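Local coordinates for uncharacterized protein Q99UF4 (Staphylococcus aureus, PDB 3B2N) that probably regulates transcription as a DNA-binding response regulator of the LuxR family, its CheY-like receiver domain probably accepting a phosphoryl group, at residues 34-46 with 57-69. Residues are numbered along the deposited sequence; the frame is centred on the assembly and turned at random.
Sequences DTDNGLDAMKLIE and IEMPGMTGLEVLA
In this CheY-like receiver domain, the loop that follows the central strand 52-55 meets the N-terminal end of helix 38-48. The loop carries the M59-P60-G61 sequence, an MPG motif common in receiver domains. G38 N donates to P60 O at 3.0 Å (N-H...O angle 152°). A second loop carbonyl lies against the same glycine: G38 CA makes a CA-H...O contact with M62 O at 3.0 Å. N37 is the N-cap of the helix. Its CG stands anti to the backbone N (chi1 -177°), and OD1 accepts from D40 N, with a weak bond from L39 N. This places the amide carbon CG 3.5 Å from P60 O, while ND2 lies near the proline ring. On the strand side, T35 OG1 accepts from N37 N in an ST turn and donates to D40 OD2.

P60 CD sits 3.3 Å from D36 O. M59 packs against the turn at D36 to G38 and also touches A9 of strand 4-9. Its chain bends at the last torsion, which lays CE against G38 CA.

Past the loop the helices run side by side, with segment axes 9.5 Å apart and inclined by 27°. T63 and E66 form a capping box at the start of helix 64-73. From the loop, M62 SD reaches helix 38-48, touching L39 CD1 and M42 CB. V67 splits its two methyls: CG2 rests 3.4 Å from G38 O, and CG1 meets M42 SD. Deeper along the interface, the I45 and V67 side chains cross at a slant, with I45 CD1 3.8 Å from V67 CG1.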
loop_
_atom_site.group_PDB
_atom_site.type_symbol
_atom_site.label_atom_id
_atom_site.label_comp_id
_atom_site.label_asym_id
_atom_site.label_seq_id
_atom_site.Cartn_x
_atom_site.Cartn_y
_atom_site.Cartn_z
ATOM N N ASP A 34 -3.575 2.392 -9.969
ATOM C CA ASP A 34 -2.211 2.255 -9.501
ATOM C C ASP A 34 -1.395 3.485 -9.935
ATOM O O ASP A 34 -1.731 4.113 -10.942
ATOM C CB ASP A 34 -1.589 0.988 -10.070
ATOM C CG ASP A 34 -1.304 1.095 -11.549
ATOM O OD1 ASP A 34 -2.222 0.823 -12.350
ATOM O OD2 ASP A 34 -0.168 1.456 -11.915
ATOM N N THR A 35 -0.315 3.818 -9.220
ATOM C CA THR A 35 0.424 5.058 -9.543
ATOM C C THR A 35 1.796 5.013 -8.912
ATOM O O THR A 35 2.027 4.226 -8.012
ATOM C CB THR A 35 -0.343 6.369 -9.060
ATOM O OG1 THR A 35 0.446 7.522 -9.317
ATOM C CG2 THR A 35 -0.616 6.333 -7.552
ATOM N N ASP A 36 2.688 5.864 -9.373
ATOM C CA ASP A 36 4.018 5.977 -8.792
ATOM C C ASP A 36 4.136 7.252 -7.967
ATOM O O ASP A 36 5.200 7.595 -7.497
ATOM C CB ASP A 36 5.092 5.924 -9.870
ATOM C CG ASP A 36 5.018 7.093 -10.849
ATOM O OD1 ASP A 36 5.960 7.238 -11.653
ATOM O OD2 ASP A 36 4.047 7.859 -10.837
ATOM N N ASN A 37 3.038 7.930 -7.753
ATOM C CA ASN A 37 3.091 9.246 -7.075
ATOM C C ASN A 37 2.156 9.290 -5.878
ATOM O O ASN A 37 0.945 9.010 -6.000
ATOM C CB ASN A 37 2.757 10.360 -8.082
ATOM C CG ASN A 37 2.867 11.747 -7.483
ATOM O OD1 ASN A 37 2.106 12.124 -6.593
ATOM N ND2 ASN A 37 3.792 12.527 -7.999
ATOM N N GLY A 38 2.687 9.647 -4.708
ATOM C CA GLY A 38 1.869 9.585 -3.480
ATOM C C GLY A 38 0.741 10.619 -3.412
ATOM O O GLY A 38 -0.306 10.372 -2.799
ATOM N N LEU A 39 0.954 11.792 -4.011
ATOM C CA LEU A 39 -0.121 12.768 -4.094
ATOM C C LEU A 39 -1.264 12.258 -4.979
ATOM O O LEU A 39 -2.465 12.390 -4.640
ATOM C CB LEU A 39 0.395 14.077 -4.671
ATOM C CG LEU A 39 -0.556 15.261 -4.727
ATOM C CD1 LEU A 39 -1.263 15.535 -3.393
ATOM C CD2 LEU A 39 0.240 16.498 -5.184
ATOM N N ASP A 40 -0.875 11.735 -6.133
ATOM C CA ASP A 40 -1.796 11.028 -7.024
ATOM C C ASP A 40 -2.585 9.935 -6.286
ATOM O O ASP A 40 -3.818 9.939 -6.316
ATOM C CB ASP A 40 -1.015 10.435 -8.211
ATOM C CG ASP A 40 -1.926 9.949 -9.324
ATOM O OD1 ASP A 40 -3.044 10.478 -9.401
ATOM O OD2 ASP A 40 -1.540 9.030 -10.110
ATOM N N ALA A 41 -1.868 9.029 -5.601
ATOM C CA ALA A 41 -2.487 7.988 -4.777
ATOM C C ALA A 41 -3.522 8.571 -3.796
ATOM O O ALA A 41 -4.623 8.065 -3.703
ATOM C CB ALA A 41 -1.422 7.190 -4.001
ATOM N N MET A 42 -3.163 9.618 -3.065
ATOM C CA MET A 42 -4.066 10.194 -2.059
ATOM C C MET A 42 -5.371 10.650 -2.698
ATOM O O MET A 42 -6.431 10.410 -2.145
ATOM C CB MET A 42 -3.388 11.343 -1.299
ATOM C CG MET A 42 -4.086 11.825 0.030
ATOM S SD MET A 42 -4.262 10.534 1.317
ATOM C CE MET A 42 -6.048 10.335 1.379
ATOM N N LYS A 43 -5.277 11.273 -3.886
ATOM C CA LYS A 43 -6.450 11.691 -4.630
ATOM C C LYS A 43 -7.273 10.488 -5.109
ATOM O O LYS A 43 -8.483 10.462 -4.934
ATOM C CB LYS A 43 -6.094 12.623 -5.816
ATOM C CG LYS A 43 -5.321 13.942 -5.507
ATOM C CD LYS A 43 -5.644 14.647 -4.160
ATOM C CE LYS A 43 -7.097 15.192 -4.021
ATOM N NZ LYS A 43 -7.342 16.611 -4.498
ATOM N N LEU A 44 -6.617 9.495 -5.699
ATOM C CA LEU A 44 -7.287 8.249 -6.100
ATOM C C LEU A 44 -7.990 7.583 -4.904
ATOM O O LEU A 44 -9.139 7.176 -4.997
ATOM C CB LEU A 44 -6.284 7.285 -6.742
ATOM C CG LEU A 44 -5.745 7.768 -8.083
ATOM C CD1 LEU A 44 -4.401 7.152 -8.401
ATOM C CD2 LEU A 44 -6.753 7.466 -9.169
ATOM N N ILE A 45 -7.293 7.485 -3.788
ATOM C CA ILE A 45 -7.870 6.920 -2.568
ATOM C C ILE A 45 -9.169 7.633 -2.143
ATOM O O ILE A 45 -10.178 6.985 -1.872
ATOM C CB ILE A 45 -6.802 6.901 -1.432
ATOM C CG1 ILE A 45 -5.684 5.900 -1.763
ATOM C CG2 ILE A 45 -7.394 6.580 -0.046
ATOM C CD1 ILE A 45 -4.412 6.116 -0.923
ATOM N N GLU A 46 -9.156 8.963 -2.105
ATOM C CA GLU A 46 -10.375 9.710 -1.750
ATOM C C GLU A 46 -11.475 9.560 -2.810
ATOM O O GLU A 46 -12.646 9.428 -2.474
ATOM C CB GLU A 46 -10.078 11.191 -1.481
ATOM C CG GLU A 46 -9.233 11.409 -0.257
ATOM C CD GLU A 46 -8.692 12.825 -0.151
ATOM O OE1 GLU A 46 -8.586 13.319 1.000
ATOM O OE2 GLU A 46 -8.378 13.444 -1.207
ATOM N N ILE A 57 7.248 3.581 0.291
ATOM C CA ILE A 57 7.569 4.755 1.113
ATOM C C ILE A 57 8.060 5.896 0.260
ATOM O O ILE A 57 7.412 6.911 0.140
ATOM C CB ILE A 57 8.610 4.472 2.165
ATOM C CG1 ILE A 57 8.101 3.395 3.118
ATOM C CG2 ILE A 57 8.974 5.806 2.925
ATOM C CD1 ILE A 57 8.973 3.163 4.364
ATOM N N GLU A 58 9.206 5.754 -0.359
ATOM C CA GLU A 58 9.786 6.926 -0.945
ATOM C C GLU A 58 9.251 7.137 -2.358
ATOM O O GLU A 58 9.646 6.428 -3.268
ATOM C CB GLU A 58 11.296 6.756 -0.945
ATOM C CG GLU A 58 12.092 7.970 -1.322
ATOM C CD GLU A 58 13.542 7.700 -1.011
ATOM O OE1 GLU A 58 13.762 6.945 -0.027
ATOM O OE2 GLU A 58 14.435 8.202 -1.745
ATOM N N MET A 59 8.334 8.091 -2.518
ATOM C CA MET A 59 7.649 8.360 -3.802
ATOM C C MET A 59 7.604 9.862 -3.952
ATOM O O MET A 59 7.692 10.607 -2.943
ATOM C CB MET A 59 6.201 7.822 -3.843
ATOM C CG MET A 59 5.969 6.334 -3.800
ATOM S SD MET A 59 4.200 5.858 -3.957
ATOM C CE MET A 59 3.420 6.439 -2.450
ATOM N N PRO A 60 7.514 10.343 -5.212
ATOM C CA PRO A 60 7.365 11.803 -5.381
ATOM C C PRO A 60 5.976 12.258 -4.911
ATOM O O PRO A 60 5.095 11.414 -4.776
ATOM C CB PRO A 60 7.555 12.005 -6.904
ATOM C CG PRO A 60 7.261 10.614 -7.542
ATOM C CD PRO A 60 7.634 9.605 -6.488
ATOM N N GLY A 61 5.788 13.550 -4.638
ATOM C CA GLY A 61 4.470 14.084 -4.267
ATOM C C GLY A 61 4.188 13.933 -2.772
ATOM O O GLY A 61 4.170 14.926 -2.049
ATOM N N MET A 62 3.978 12.693 -2.335
ATOM C CA MET A 62 3.812 12.322 -0.929
ATOM C C MET A 62 4.441 10.941 -0.782
ATOM O O MET A 62 4.252 10.093 -1.648
ATOM C CB MET A 62 2.309 12.221 -0.556
ATOM C CG MET A 62 1.586 13.614 -0.353
ATOM S SD MET A 62 -0.228 13.466 -0.066
ATOM C CE MET A 62 -0.241 12.938 1.645
ATOM N N THR A 63 5.199 10.717 0.298
ATOM C CA THR A 63 5.732 9.408 0.616
ATOM C C THR A 63 4.561 8.591 1.080
ATOM O O THR A 63 3.488 9.148 1.413
ATOM C CB THR A 63 6.754 9.473 1.779
ATOM O OG1 THR A 63 6.065 9.836 2.983
ATOM C CG2 THR A 63 7.939 10.524 1.472
ATOM N N GLY A 64 4.739 7.274 1.110
ATOM C CA GLY A 64 3.714 6.362 1.625
ATOM C C GLY A 64 3.360 6.645 3.079
ATOM O O GLY A 64 2.189 6.483 3.507
ATOM N N LEU A 65 4.360 7.088 3.842
ATOM C CA LEU A 65 4.157 7.431 5.243
ATOM C C LEU A 65 3.302 8.690 5.427
ATOM O O LEU A 65 2.462 8.731 6.323
ATOM C CB LEU A 65 5.510 7.570 5.967
ATOM C CG LEU A 65 6.441 6.336 6.142
ATOM C CD1 LEU A 65 7.877 6.756 6.623
ATOM C CD2 LEU A 65 5.825 5.264 7.083
ATOM N N GLU A 66 3.527 9.719 4.615
ATOM C CA GLU A 66 2.614 10.875 4.570
ATOM C C GLU A 66 1.180 10.504 4.102
ATOM O O GLU A 66 0.203 11.032 4.598
ATOM C CB GLU A 66 3.192 11.955 3.668
ATOM C CG GLU A 66 4.483 12.522 4.211
ATOM C CD GLU A 66 5.228 13.378 3.216
ATOM O OE1 GLU A 66 5.332 13.046 2.003
ATOM O OE2 GLU A 66 5.749 14.416 3.674
ATOM N N VAL A 67 1.065 9.622 3.121
ATOM C CA VAL A 67 -0.256 9.144 2.695
ATOM C C VAL A 67 -0.926 8.378 3.871
ATOM O O VAL A 67 -2.074 8.623 4.192
ATOM C CB VAL A 67 -0.163 8.243 1.447
ATOM C CG1 VAL A 67 -1.534 7.596 1.101
ATOM C CG2 VAL A 67 0.367 9.049 0.219
ATOM N N LEU A 68 -0.201 7.454 4.504
ATOM C CA LEU A 68 -0.726 6.739 5.676
ATOM C C LEU A 68 -1.173 7.734 6.742
ATOM O O LEU A 68 -2.297 7.637 7.260
ATOM C CB LEU A 68 0.346 5.779 6.243
ATOM C CG LEU A 68 0.167 5.274 7.696
ATOM C CD1 LEU A 68 -1.074 4.383 7.797
ATOM C CD2 LEU A 68 1.385 4.481 8.101
ATOM N N ALA A 69 -0.325 8.711 7.054
ATOM C CA ALA A 69 -0.697 9.694 8.070
ATOM C C ALA A 69 -1.996 10.403 7.717
ATOM O O ALA A 69 -2.831 10.634 8.595
ATOM C CB ALA A 69 0.433 10.713 8.345
#